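Local coordinates for type III restriction-modification enzyme EcoP15I Mod subunit (Escherichia coli, PDB 4ZCF), which methylates one adenine in the asymmetric DNA site 5'-CAGCAG-3' as a homodimer, using S-adenosyl-L-methionine, and joins the Res subunit for DNA restriction, at residues A[184-189]-A[247-252]; A[23-28]-A[38-43]; A[363-368]-A[375-380]; A[450-455]-A[503-508]. One frame throughout, in Å; residues are numbered along the deposited sequence.

Interaction 1. Residues A[184-189]-A[247-252]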
loop_
_atom_site.group_PDB
_atom_site.type_symbol
_atom_site.label_atom_id
_atom_site.label_comp_id
_atom_site.label_asym_id
_atom_site.label_seq_id
_atom_site.Cartn_x
_atom_site.Cartn_y
_atom_site.Cartn_z
ATOM N N ILE A 184 1.864 8.942 9.890
ATOM C CA ILE A 184 2.759 8.480 10.976
ATOM C C ILE A 184 2.694 6.984 11.166
ATOM O O ILE A 184 3.730 6.378 11.380
ATOM C CB ILE A 184 2.579 9.246 12.342
ATOM C CG1 ILE A 184 2.733 10.799 12.180
ATOM C CG2 ILE A 184 3.520 8.690 13.444
ATOM C CD1 ILE A 184 4.174 11.319 11.767
ATOM N N ALA A 185 1.478 6.393 11.122
ATOM C CA ALA A 185 1.275 4.953 11.277
ATOM C C ALA A 185 2.088 4.183 10.260
ATOM O O ALA A 185 2.710 3.197 10.656
ATOM C CB ALA A 185 -0.198 4.592 11.159
ATOM N N ARG A 186 2.156 4.657 8.974
ATOM C CA ARG A 186 2.932 3.975 7.909
ATOM C C ARG A 186 4.396 3.711 8.318
ATOM O O ARG A 186 4.948 2.648 8.021
ATOM C CB ARG A 186 2.864 4.762 6.582
ATOM C CG ARG A 186 3.482 4.045 5.375
ATOM C CD ARG A 186 3.679 5.021 4.240
ATOM N NE ARG A 186 4.197 4.400 3.026
ATOM C CZ ARG A 186 5.490 4.277 2.741
ATOM N NH1 ARG A 186 6.410 4.690 3.605
ATOM N NH2 ARG A 186 5.875 3.714 1.602
ATOM N N GLU A 187 4.990 4.673 9.036
ATOM C CA GLU A 187 6.342 4.659 9.549
ATOM C C GLU A 187 6.583 3.514 10.527
ATOM O O GLU A 187 7.685 2.965 10.550
ATOM C CB GLU A 187 6.648 5.995 10.228
ATOM C CG GLU A 187 6.320 7.238 9.388
ATOM C CD GLU A 187 6.943 8.555 9.817
ATOM O OE1 GLU A 187 7.913 8.529 10.608
ATOM O OE2 GLU A 187 6.494 9.614 9.319
ATOM N N LEU A 188 5.548 3.121 11.308
ATOM C CA LEU A 188 5.642 2.066 12.328
ATOM C C LEU A 188 5.553 0.668 11.780
ATOM O O LEU A 188 5.964 -0.298 12.439
ATOM C CB LEU A 188 4.578 2.267 13.412
ATOM C CG LEU A 188 4.541 3.630 14.154
ATOM C CD1 LEU A 188 3.576 3.549 15.314
ATOM C CD2 LEU A 188 5.952 4.068 14.646
ATOM N N MET A 189 5.047 0.569 10.539
ATOM C CA MET A 189 4.824 -0.669 9.823
ATOM C C MET A 189 6.075 -1.294 9.322
ATOM O O MET A 189 6.837 -0.669 8.588
ATOM C CB MET A 189 3.886 -0.422 8.644
ATOM C CG MET A 189 2.461 -0.165 9.050
ATOM S SD MET A 189 1.376 0.316 7.688
ATOM C CE MET A 189 1.388 -1.177 6.780
ATOM N N TYR A 247 -4.001 -2.494 3.084
ATOM C CA TYR A 247 -2.802 -2.014 2.385
ATOM C C TYR A 247 -1.588 -2.627 3.065
ATOM O O TYR A 247 -1.671 -3.096 4.189
ATOM C CB TYR A 247 -2.695 -0.462 2.382
ATOM C CG TYR A 247 -3.539 0.253 1.342
ATOM C CD1 TYR A 247 -4.922 0.347 1.478
ATOM C CD2 TYR A 247 -2.954 0.854 0.230
ATOM C CE1 TYR A 247 -5.706 0.969 0.512
ATOM C CE2 TYR A 247 -3.732 1.478 -0.748
ATOM C CZ TYR A 247 -5.105 1.551 -0.589
ATOM O OH TYR A 247 -5.885 2.216 -1.499
ATOM N N THR A 248 -0.478 -2.654 2.357
ATOM C CA THR A 248 0.797 -3.180 2.822
ATOM C C THR A 248 1.818 -2.045 2.794
ATOM O O THR A 248 1.569 -1.033 2.134
ATOM C CB THR A 248 1.180 -4.429 2.006
ATOM O OG1 THR A 248 2.381 -4.995 2.518
ATOM C CG2 THR A 248 1.306 -4.162 0.528
ATOM N N LYS A 249 2.930 -2.169 3.556
ATOM C CA LYS A 249 3.973 -1.140 3.525
ATOM C C LYS A 249 4.767 -1.307 2.228
ATOM O O LYS A 249 4.970 -0.348 1.490
ATOM C CB LYS A 249 4.893 -1.235 4.743
ATOM C CG LYS A 249 5.247 0.135 5.283
ATOM C CD LYS A 249 6.553 0.690 4.748
ATOM C CE LYS A 249 7.017 1.879 5.559
ATOM N NZ LYS A 249 7.428 1.498 6.953
ATOM N N ASN A 250 5.136 -2.555 1.928
ATOM C CA ASN A 250 5.844 -2.931 0.719
ATOM C C ASN A 250 5.258 -4.221 0.177
ATOM O O ASN A 250 5.525 -5.289 0.742
ATOM C CB ASN A 250 7.342 -3.119 1.003
ATOM C CG ASN A 250 8.203 -3.237 -0.217
ATOM O OD1 ASN A 250 7.733 -3.394 -1.345
ATOM N ND2 ASN A 250 9.501 -3.185 -0.003
ATOM N N LYS A 251 4.514 -4.121 -0.958
ATOM C CA LYS A 251 3.905 -5.254 -1.649
ATOM C C LYS A 251 4.884 -6.373 -1.988
ATOM O O LYS A 251 4.492 -7.538 -2.016
ATOM C CB LYS A 251 3.155 -4.780 -2.900
ATOM C CG LYS A 251 2.187 -5.816 -3.496
ATOM C CD LYS A 251 0.885 -5.967 -2.740
ATOM C CE LYS A 251 0.003 -6.977 -3.419
ATOM N NZ LYS A 251 -1.330 -7.085 -2.772
ATOM N N GLU A 252 6.155 -6.022 -2.196
ATOM C CA GLU A 252 7.254 -6.926 -2.536
ATOM C C GLU A 252 7.669 -7.761 -1.335
ATOM O O GLU A 252 8.008 -8.931 -1.499
ATOM C CB GLU A 252 8.468 -6.121 -3.043
ATOM C CG GLU A 252 8.178 -5.184 -4.208
ATOM C CD GLU A 252 8.072 -5.844 -5.572
ATOM O OE1 GLU A 252 9.127 -6.216 -6.136
ATOM O OE2 GLU A 252 6.937 -5.967 -6.086
HETATM O O HOH W 1 3.762 1.875 1.354
#
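The C-terminal end of helix 171-188 meets the end of strand 241-248 here, in the Rossmann-like methyltransferase domain. Lys249, just past the strand, sends its side chain back to two backbone carbonyls at the end of the helix. Its NZ donates to Arg186 O at 2.9 Å, on a lone pair in the carbonyl plane, and to Met189 O at 2.8 Å, also in plane. Arg186 O is gripped twice, since Met189 N donates to it as well. Bends at chi2 (-94°) and chi4 (68°) steer the lysine chain to this point. In such a helix-end setting the partial negative charge of the carbonyls would probably stabilise the ammonium, and Glu115 adds a long, weak ion pair. Strand 241-248 lies in the large mixed sheet of the domain, antiparallel to strand 193-199, the next long strand after the helix. The extended Arg186 side chain crosses that of Lys249 at about a right angle, NH1 lying 3.5 Å from Lys249 CE, with the aliphatic part of the lysine over one face of the guanidinium. Water 1 donates to Lys249 O and weakly accepts from Arg186 NH2. Met189 adds an apolar contact, its CB 3.7 Å from Lys249 CG.

Interaction 2. Residues A[23-28]-A[38-43]; sequences ANFPQC and EKLLEI
Cys28 SG sits at the tight centre of this contact, wedged against the helix 37-44 backbone 3.5 Å from Leu40 N and close to Leu40 CB. Beside it, Leu40 holds CG anti to its backbone N (chi1 -175°), which carries CD1 over one face of the Phe25 ring. The resulting CH-pi contact places Leu40 CD1 4.2 Å from the Phe25 ring centroid, displaced toward the rim. Ile43 CD1 comes instead to the ring edge, near its plane, and meets Gln27 NE2 tip to tip at 3.4 Å. These residues are buried, whereas Lys39 is partly exposed: its CD only passes Gln27 O, and its NZ reaches out to a salt bridge with Glu213 of the second Mod subunit. Near the N-terminus of the chain, the 3-10 segment 26-28, in the connection after helix 14-24, thus packs against helix 37-44. With no hydrogen bond between the two segments, mainly van der Waals packing joins them, while the Lys39 ammonium is paired with the second subunit.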
loop_
_atom_site.group_PDB
_atom_site.type_symbol
_atom_site.label_atom_id
_atom_site.label_comp_id
_atom_site.label_asym_id
_atom_site.label_seq_id
_atom_site.Cartn_x
_atom_site.Cartn_y
_atom_site.Cartn_z
ATOM N N ALA A 23 -31.001 21.418 -10.949
ATOM C CA ALA A 23 -31.245 20.653 -12.174
ATOM C C ALA A 23 -30.081 20.724 -13.150
ATOM O O ALA A 23 -29.789 19.724 -13.822
ATOM C CB ALA A 23 -32.515 21.117 -12.848
ATOM N N ASN A 24 -29.399 21.882 -13.210
ATOM C CA ASN A 24 -28.291 22.071 -14.146
ATOM C C ASN A 24 -26.909 22.024 -13.531
ATOM O O ASN A 24 -25.938 21.765 -14.248
ATOM C CB ASN A 24 -28.492 23.331 -15.011
ATOM C CG ASN A 24 -29.803 23.333 -15.756
ATOM O OD1 ASN A 24 -29.981 22.656 -16.777
ATOM N ND2 ASN A 24 -30.776 24.026 -15.205
ATOM N N PHE A 25 -26.803 22.270 -12.216
ATOM C CA PHE A 25 -25.521 22.267 -11.504
ATOM C C PHE A 25 -25.651 21.430 -10.220
ATOM O O PHE A 25 -25.592 21.978 -9.114
ATOM C CB PHE A 25 -25.054 23.716 -11.237
ATOM C CG PHE A 25 -25.075 24.598 -12.463
ATOM C CD1 PHE A 25 -26.232 25.275 -12.836
ATOM C CD2 PHE A 25 -23.955 24.711 -13.276
ATOM C CE1 PHE A 25 -26.270 26.033 -14.009
ATOM C CE2 PHE A 25 -23.984 25.507 -14.423
ATOM C CZ PHE A 25 -25.138 26.167 -14.778
ATOM N N PRO A 26 -25.852 20.091 -10.349
ATOM C CA PRO A 26 -26.064 19.260 -9.149
ATOM C C PRO A 26 -24.875 19.106 -8.201
ATOM O O PRO A 26 -25.070 19.030 -6.999
ATOM C CB PRO A 26 -26.540 17.931 -9.736
ATOM C CG PRO A 26 -25.876 17.863 -11.056
ATOM C CD PRO A 26 -25.953 19.267 -11.575
ATOM N N GLN A 27 -23.659 19.103 -8.742
ATOM C CA GLN A 27 -22.375 18.981 -8.036
ATOM C C GLN A 27 -22.041 20.209 -7.177
ATOM O O GLN A 27 -21.037 20.204 -6.471
ATOM C CB GLN A 27 -21.258 18.760 -9.063
ATOM C CG GLN A 27 -20.857 20.008 -9.874
ATOM C CD GLN A 27 -21.769 20.333 -11.042
ATOM O OE1 GLN A 27 -22.906 19.869 -11.149
ATOM N NE2 GLN A 27 -21.284 21.141 -11.963
ATOM N N CYS A 28 -22.850 21.266 -7.281
ATOM C CA CYS A 28 -22.668 22.526 -6.569
ATOM C C CYS A 28 -23.360 22.531 -5.230
ATOM O O CYS A 28 -23.302 23.534 -4.531
ATOM C CB CYS A 28 -23.131 23.688 -7.438
ATOM S SG CYS A 28 -22.033 24.036 -8.823
ATOM N N GLU A 38 -17.884 27.676 -4.195
ATOM C CA GLU A 38 -16.699 27.587 -5.050
ATOM C C GLU A 38 -16.836 26.746 -6.312
ATOM O O GLU A 38 -16.194 27.068 -7.323
ATOM C CB GLU A 38 -15.435 27.255 -4.263
ATOM C CG GLU A 38 -14.556 28.476 -4.002
ATOM C CD GLU A 38 -13.798 29.112 -5.162
ATOM O OE1 GLU A 38 -12.999 30.040 -4.892
ATOM O OE2 GLU A 38 -13.988 28.694 -6.329
ATOM N N LYS A 39 -17.698 25.708 -6.284
ATOM C CA LYS A 39 -17.893 24.868 -7.462
ATOM C C LYS A 39 -18.573 25.593 -8.630
ATOM O O LYS A 39 -18.177 25.389 -9.776
ATOM C CB LYS A 39 -18.495 23.492 -7.122
ATOM C CG LYS A 39 -17.431 22.514 -6.603
ATOM C CD LYS A 39 -17.887 21.057 -6.529
ATOM C CE LYS A 39 -16.714 20.114 -6.693
ATOM N NZ LYS A 39 -17.077 18.682 -6.451
ATOM N N LEU A 40 -19.541 26.488 -8.341
ATOM C CA LEU A 40 -20.211 27.293 -9.374
ATOM C C LEU A 40 -19.286 28.410 -9.838
ATOM O O LEU A 40 -19.211 28.658 -11.036
ATOM C CB LEU A 40 -21.560 27.855 -8.895
ATOM C CG LEU A 40 -22.388 28.598 -9.954
ATOM C CD1 LEU A 40 -23.455 27.703 -10.540
ATOM C CD2 LEU A 40 -23.006 29.855 -9.373
ATOM N N LEU A 41 -18.545 29.044 -8.901
ATOM C CA LEU A 41 -17.581 30.102 -9.235
ATOM C C LEU A 41 -16.479 29.615 -10.177
ATOM O O LEU A 41 -16.160 30.323 -11.126
ATOM C CB LEU A 41 -16.985 30.790 -7.991
ATOM C CG LEU A 41 -17.941 31.639 -7.126
ATOM C CD1 LEU A 41 -17.301 31.977 -5.785
ATOM C CD2 LEU A 41 -18.344 32.935 -7.828
ATOM N N GLU A 42 -15.946 28.393 -9.968
ATOM C CA GLU A 42 -14.925 27.841 -10.871
ATOM C C GLU A 42 -15.473 27.568 -12.284
ATOM O O GLU A 42 -14.711 27.677 -13.250
ATOM C CB GLU A 42 -14.126 26.668 -10.254
ATOM C CG GLU A 42 -14.922 25.397 -9.992
ATOM C CD GLU A 42 -14.236 24.331 -9.155
ATOM O OE1 GLU A 42 -13.737 24.660 -8.053
ATOM O OE2 GLU A 42 -14.260 23.150 -9.574
ATOM N N ILE A 43 -16.805 27.313 -12.407
ATOM C CA ILE A 43 -17.511 27.110 -13.689
ATOM C C ILE A 43 -17.610 28.452 -14.435
ATOM O O ILE A 43 -17.283 28.529 -15.625
ATOM C CB ILE A 43 -18.896 26.406 -13.509
ATOM C CG1 ILE A 43 -18.711 24.905 -13.133
ATOM C CG2 ILE A 43 -19.800 26.576 -14.760
ATOM C CD1 ILE A 43 -19.898 24.209 -12.544
#

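Interaction 3. Residues A[363-368]-A[375-380]; sequences EKIIFG and IELKVY
Ile365 and Leu377 stand side by side and point the same way, the non-hydrogen-bonded pair of an antiparallel beta hairpin. Their tips touch, Ile365 CD1 lying 3.8 Å from Leu377 CD2. The other branch of Ile365, CG2, is anti to the backbone N and turns toward the loop end of the hairpin, where it meets Ile375 CG2 at 3.7 Å and lies over one face of the Phe367 ring, offset toward its rim. Phe367 and Ile375 also run alongside each other, Ile375 CG2 approaching the ring obliquely 3.6 Å from Phe367 CD1. On the opposite face of the sheet Ile366 pairs with Glu376, CB beside CB, then extends (chi2 169°) to cross Lys378 at about a right angle, its CD1 3.7 Å from Lys378 CA. Backbone bonds fix this register. Ile366 N donates to Glu376 O almost straight (178°), though from above the carbonyl plane, and Glu376 N returns a bond to Ile366 O. Lys378 N reaches Lys364 O at 2.8 Å. The polar ends look elsewhere: Glu376 forms a salt bridge with Lys373 and packs on a DNA phosphate, and Lys378 NZ forms a salt bridge with Asp310. Strand 365-366 edges a four-stranded antiparallel sheet in which strand 376-380 lies next to strand 313-318, while helix 353-361, closed at Glu363 by a Schellman motif, packs on Ile365 and Ile375.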
loop_
_atom_site.group_PDB
_atom_site.type_symbol
_atom_site.label_atom_id
_atom_site.label_comp_id
_atom_site.label_asym_id
_atom_site.label_seq_id
_atom_site.Cartn_x
_atom_site.Cartn_y
_atom_site.Cartn_z
ATOM N N GLU A 363 0.640 -41.337 -7.903
ATOM C CA GLU A 363 -0.669 -41.972 -7.681
ATOM C C GLU A 363 -1.695 -40.940 -7.118
ATOM O O GLU A 363 -2.391 -41.185 -6.128
ATOM C CB GLU A 363 -0.535 -43.237 -6.799
ATOM C CG GLU A 363 0.470 -44.254 -7.325
ATOM C CD GLU A 363 0.774 -45.448 -6.436
ATOM O OE1 GLU A 363 0.845 -45.283 -5.196
ATOM O OE2 GLU A 363 0.991 -46.548 -6.993
ATOM N N LYS A 364 -1.742 -39.761 -7.752
ATOM C CA LYS A 364 -2.620 -38.665 -7.361
ATOM C C LYS A 364 -3.860 -38.660 -8.244
ATOM O O LYS A 364 -4.794 -37.902 -7.979
ATOM C CB LYS A 364 -1.882 -37.316 -7.499
ATOM C CG LYS A 364 -0.618 -37.201 -6.661
ATOM C CD LYS A 364 -0.786 -36.358 -5.401
ATOM C CE LYS A 364 0.501 -36.220 -4.617
ATOM N NZ LYS A 364 1.547 -35.464 -5.372
ATOM N N ILE A 365 -3.868 -39.506 -9.296
ATOM C CA ILE A 365 -4.956 -39.588 -10.269
ATOM C C ILE A 365 -6.048 -40.627 -9.982
ATOM O O ILE A 365 -5.753 -41.803 -9.749
ATOM C CB ILE A 365 -4.375 -39.698 -11.696
ATOM C CG1 ILE A 365 -3.345 -38.568 -11.995
ATOM C CG2 ILE A 365 -5.457 -39.777 -12.764
ATOM C CD1 ILE A 365 -3.786 -37.102 -11.740
ATOM N N ILE A 366 -7.317 -40.174 -10.048
ATOM C CA ILE A 366 -8.540 -40.972 -9.905
ATOM C C ILE A 366 -9.127 -41.185 -11.325
ATOM O O ILE A 366 -9.487 -40.222 -11.999
ATOM C CB ILE A 366 -9.570 -40.329 -8.915
ATOM C CG1 ILE A 366 -8.954 -40.090 -7.514
ATOM C CG2 ILE A 366 -10.855 -41.175 -8.818
ATOM C CD1 ILE A 366 -9.793 -39.242 -6.580
ATOM N N PHE A 367 -9.180 -42.449 -11.777
ATOM C CA PHE A 367 -9.731 -42.838 -13.077
ATOM C C PHE A 367 -11.142 -43.358 -12.880
ATOM O O PHE A 367 -11.472 -43.838 -11.792
ATOM C CB PHE A 367 -8.879 -43.949 -13.703
ATOM C CG PHE A 367 -7.535 -43.505 -14.223
ATOM C CD1 PHE A 367 -7.412 -42.944 -15.490
ATOM C CD2 PHE A 367 -6.389 -43.675 -13.462
ATOM C CE1 PHE A 367 -6.161 -42.539 -15.980
ATOM C CE2 PHE A 367 -5.138 -43.281 -13.955
ATOM C CZ PHE A 367 -5.033 -42.711 -15.209
ATOM N N GLY A 368 -11.958 -43.267 -13.929
ATOM C CA GLY A 368 -13.304 -43.828 -13.926
ATOM C C GLY A 368 -13.268 -45.333 -14.162
ATOM O O GLY A 368 -12.186 -45.921 -14.298
ATOM N N ILE A 375 -10.395 -37.513 -15.873
ATOM C CA ILE A 375 -9.639 -37.789 -14.647
ATOM C C ILE A 375 -9.866 -36.756 -13.538
ATOM O O ILE A 375 -10.224 -35.596 -13.789
ATOM C CB ILE A 375 -8.120 -38.020 -14.893
ATOM C CG1 ILE A 375 -7.458 -36.867 -15.676
ATOM C CG2 ILE A 375 -7.852 -39.375 -15.505
ATOM C CD1 ILE A 375 -6.048 -36.668 -15.314
ATOM N N GLU A 376 -9.611 -37.188 -12.308
ATOM C CA GLU A 376 -9.724 -36.349 -11.130
ATOM C C GLU A 376 -8.425 -36.459 -10.340
ATOM O O GLU A 376 -7.619 -37.368 -10.573
ATOM C CB GLU A 376 -10.926 -36.793 -10.265
ATOM C CG GLU A 376 -12.273 -36.655 -10.955
ATOM C CD GLU A 376 -13.481 -37.201 -10.216
ATOM O OE1 GLU A 376 -13.326 -37.668 -9.062
ATOM O OE2 GLU A 376 -14.592 -37.157 -10.795
ATOM N N LEU A 377 -8.239 -35.529 -9.399
ATOM C CA LEU A 377 -7.096 -35.493 -8.492
ATOM C C LEU A 377 -7.518 -35.862 -7.064
ATOM O O LEU A 377 -8.488 -35.313 -6.535
ATOM C CB LEU A 377 -6.463 -34.103 -8.506
ATOM C CG LEU A 377 -5.553 -33.818 -9.662
ATOM C CD1 LEU A 377 -5.653 -32.362 -10.071
ATOM C CD2 LEU A 377 -4.115 -34.188 -9.311
ATOM N N LYS A 378 -6.809 -36.800 -6.450
ATOM C CA LYS A 378 -7.097 -37.207 -5.077
ATOM C C LYS A 378 -6.547 -36.130 -4.141
ATOM O O LYS A 378 -5.345 -35.803 -4.155
ATOM C CB LYS A 378 -6.507 -38.593 -4.791
ATOM C CG LYS A 378 -7.029 -39.253 -3.534
ATOM C CD LYS A 378 -6.660 -40.698 -3.547
ATOM C CE LYS A 378 -6.721 -41.334 -2.189
ATOM N NZ LYS A 378 -6.492 -42.816 -2.254
ATOM N N VAL A 379 -7.468 -35.512 -3.395
ATOM C CA VAL A 379 -7.168 -34.418 -2.472
ATOM C C VAL A 379 -7.817 -34.743 -1.137
ATOM O O VAL A 379 -9.032 -34.873 -1.084
ATOM C CB VAL A 379 -7.628 -33.039 -3.063
ATOM C CG1 VAL A 379 -7.576 -31.926 -2.020
ATOM C CG2 VAL A 379 -6.807 -32.656 -4.299
ATOM N N TYR A 380 -6.992 -34.888 -0.072
ATOM C CA TYR A 380 -7.396 -35.194 1.310
ATOM C C TYR A 380 -7.741 -33.952 2.111
ATOM O O TYR A 380 -7.013 -32.964 2.067
ATOM C CB TYR A 380 -6.267 -35.930 2.041
ATOM C CG TYR A 380 -6.124 -37.388 1.677
ATOM C CD1 TYR A 380 -5.322 -37.786 0.608
ATOM C CD2 TYR A 380 -6.737 -38.380 2.437
ATOM C CE1 TYR A 380 -5.148 -39.135 0.298
ATOM C CE2 TYR A 380 -6.595 -39.729 2.119
ATOM C CZ TYR A 380 -5.780 -40.104 1.065
ATOM O OH TYR A 380 -5.619 -41.439 0.771
#

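Interaction 4. Residues A[450-455]-A[503-508]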
loop_
_atom_site.group_PDB
_atom_site.type_symbol
_atom_site.label_atom_id
_atom_site.label_comp_id
_atom_site.label_asym_id
_atom_site.label_seq_id
_atom_site.Cartn_x
_atom_site.Cartn_y
_atom_site.Cartn_z
ATOM N N THR A 450 -9.427 -9.367 21.532
ATOM C CA THR A 450 -9.167 -10.349 20.487
ATOM C C THR A 450 -7.763 -10.950 20.636
ATOM O O THR A 450 -7.602 -12.139 20.400
ATOM C CB THR A 450 -9.407 -9.681 19.120
ATOM O OG1 THR A 450 -10.787 -9.296 19.007
ATOM C CG2 THR A 450 -9.008 -10.559 17.957
ATOM N N VAL A 451 -6.757 -10.153 21.036
ATOM C CA VAL A 451 -5.385 -10.650 21.267
ATOM C C VAL A 451 -5.377 -11.580 22.507
ATOM O O VAL A 451 -4.766 -12.649 22.448
ATOM C CB VAL A 451 -4.300 -9.528 21.298
ATOM C CG1 VAL A 451 -2.944 -10.078 21.702
ATOM C CG2 VAL A 451 -4.195 -8.824 19.937
ATOM N N PHE A 452 -6.123 -11.213 23.587
ATOM C CA PHE A 452 -6.260 -12.060 24.790
ATOM C C PHE A 452 -6.824 -13.428 24.397
ATOM O O PHE A 452 -6.172 -14.428 24.688
ATOM C CB PHE A 452 -7.112 -11.393 25.901
ATOM C CG PHE A 452 -6.509 -10.191 26.614
ATOM C CD1 PHE A 452 -5.159 -10.168 26.968
ATOM C CD2 PHE A 452 -7.304 -9.109 26.988
ATOM C CE1 PHE A 452 -4.616 -9.093 27.680
ATOM C CE2 PHE A 452 -6.751 -8.019 27.677
ATOM C CZ PHE A 452 -5.411 -8.023 28.018
ATOM N N ASN A 453 -7.960 -13.476 23.649
ATOM C CA ASN A 453 -8.570 -14.737 23.174
ATOM C C ASN A 453 -7.662 -15.553 22.256
ATOM O O ASN A 453 -7.664 -16.778 22.336
ATOM C CB ASN A 453 -9.872 -14.481 22.413
ATOM C CG ASN A 453 -11.006 -13.862 23.178
ATOM O OD1 ASN A 453 -12.032 -13.510 22.590
ATOM N ND2 ASN A 453 -10.859 -13.691 24.485
ATOM N N LEU A 454 -6.951 -14.881 21.324
ATOM C CA LEU A 454 -6.073 -15.582 20.395
ATOM C C LEU A 454 -4.883 -16.218 21.106
ATOM O O LEU A 454 -4.641 -17.390 20.906
ATOM C CB LEU A 454 -5.657 -14.690 19.205
ATOM C CG LEU A 454 -6.746 -14.363 18.149
ATOM C CD1 LEU A 454 -6.340 -13.156 17.265
ATOM C CD2 LEU A 454 -7.103 -15.582 17.287
ATOM N N ASN A 455 -4.180 -15.469 21.971
ATOM C CA ASN A 455 -3.022 -15.912 22.759
ATOM C C ASN A 455 -3.256 -17.115 23.666
ATOM O O ASN A 455 -2.326 -17.893 23.870
ATOM C CB ASN A 455 -2.431 -14.755 23.544
ATOM C CG ASN A 455 -1.559 -13.814 22.746
ATOM O OD1 ASN A 455 -1.489 -13.843 21.511
ATOM N ND2 ASN A 455 -0.850 -12.972 23.453
ATOM N N ARG A 503 -7.138 -15.849 31.485
ATOM C CA ARG A 503 -5.994 -16.217 32.333
ATOM C C ARG A 503 -5.017 -15.158 32.871
ATOM O O ARG A 503 -3.827 -15.471 33.055
ATOM C CB ARG A 503 -5.250 -17.446 31.744
ATOM C CG ARG A 503 -6.123 -18.700 31.526
ATOM C CD ARG A 503 -6.820 -19.200 32.797
ATOM N NE ARG A 503 -5.882 -19.744 33.785
ATOM C CZ ARG A 503 -6.241 -20.250 34.962
ATOM N NH1 ARG A 503 -7.523 -20.301 35.308
ATOM N NH2 ARG A 503 -5.326 -20.741 35.786
ATOM N N ASP A 504 -5.528 -13.955 33.217
ATOM C CA ASP A 504 -4.743 -12.848 33.796
ATOM C C ASP A 504 -3.517 -12.466 32.957
ATOM O O ASP A 504 -2.427 -12.265 33.507
ATOM C CB ASP A 504 -4.351 -13.131 35.269
ATOM C CG ASP A 504 -5.526 -13.292 36.213
ATOM O OD1 ASP A 504 -6.136 -12.260 36.584
ATOM O OD2 ASP A 504 -5.821 -14.451 36.606
ATOM N N GLN A 505 -3.692 -12.349 31.627
ATOM C CA GLN A 505 -2.591 -11.976 30.731
ATOM C C GLN A 505 -1.968 -10.621 31.019
ATOM O O GLN A 505 -0.778 -10.443 30.765
ATOM C CB GLN A 505 -3.004 -12.057 29.265
ATOM C CG GLN A 505 -2.950 -13.471 28.733
ATOM C CD GLN A 505 -3.223 -13.554 27.261
ATOM O OE1 GLN A 505 -4.126 -14.278 26.832
ATOM N NE2 GLN A 505 -2.393 -12.882 26.457
ATOM N N GLY A 506 -2.781 -9.683 31.506
ATOM C CA GLY A 506 -2.374 -8.322 31.840
ATOM C C GLY A 506 -1.904 -7.455 30.686
ATOM O O GLY A 506 -1.632 -7.938 29.581
ATOM N N PHE A 507 -1.752 -6.154 30.974
ATOM C CA PHE A 507 -1.296 -5.114 30.060
ATOM C C PHE A 507 -0.765 -3.936 30.883
ATOM O O PHE A 507 -1.245 -3.699 31.996
ATOM C CB PHE A 507 -2.456 -4.644 29.131
ATOM C CG PHE A 507 -3.635 -4.009 29.840
ATOM C CD1 PHE A 507 -4.562 -4.787 30.519
ATOM C CD2 PHE A 507 -3.809 -2.625 29.836
ATOM C CE1 PHE A 507 -5.618 -4.197 31.201
ATOM C CE2 PHE A 507 -4.880 -2.038 30.505
ATOM C CZ PHE A 507 -5.780 -2.827 31.180
ATOM N N LYS A 508 0.190 -3.166 30.309
ATOM C CA LYS A 508 0.740 -1.976 30.941
ATOM C C LYS A 508 0.039 -0.727 30.422
ATOM O O LYS A 508 -0.362 -0.679 29.259
ATOM C CB LYS A 508 2.258 -1.903 30.751
ATOM C CG LYS A 508 3.030 -2.724 31.788
ATOM C CD LYS A 508 4.485 -3.011 31.423
ATOM C CE LYS A 508 5.396 -1.809 31.268
ATOM N NZ LYS A 508 6.761 -2.213 30.817
#
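Among the polar atoms at the contact, Gly506 O is held by one hydrogen bond, from Ser93 OG, and the edge of the Phe452 ring abuts it as well, CE1 at 3.7 Å and close to the ring plane. The same residue is anchored through its N to Ser499 OG in helix 487-500, so Gly506, with positive phi (64°), is held through both its N and its O. Phe452 leaves the helix with CG anti to the carbonyl carbon (chi1 -70°) and runs past Gln505 in the opposite direction. Gln505 CB approaches the ring obliquely, 3.7 Å from Phe452 CD1. Helix 446-455 here flanks the large mixed sheet of the methyltransferase domain, and the loop 503-507 leads from helix 487-500 into strand 508-514 of that sheet. At the ring tip Phe452 CZ lies 4.2 Å from Phe507 CD1, the two side chains crossing obliquely. Asn455, one turn farther along the helix, points its CB toward the loop, and its OD1 accepts a hydrogen bond from Tyr462 N.

In the fold
Interactions 1 and 4 both belong to the methyltransferase domain, with centres about 26 Å apart, yet interaction 1 joins a helix end to the end of a sheet strand and interaction 4 a helix to the loop leading into one. Their chemistry differs too: a buried ammonium satisfied by carbonyls in the first, aromatic packing beside a hydrogen-bonded glycine in the second. Interactions 2 and 3 lie at the periphery, their centres about 65 Å apart. Interaction 2 is buried too, and the second Mod subunit lies against most of its residues. Interaction 3, only partly buried, relies on backbone pairing in a separate sheet close to the DNA. Within one chain none touches another, though Ala23 O bonds Arg186 of the second subunit.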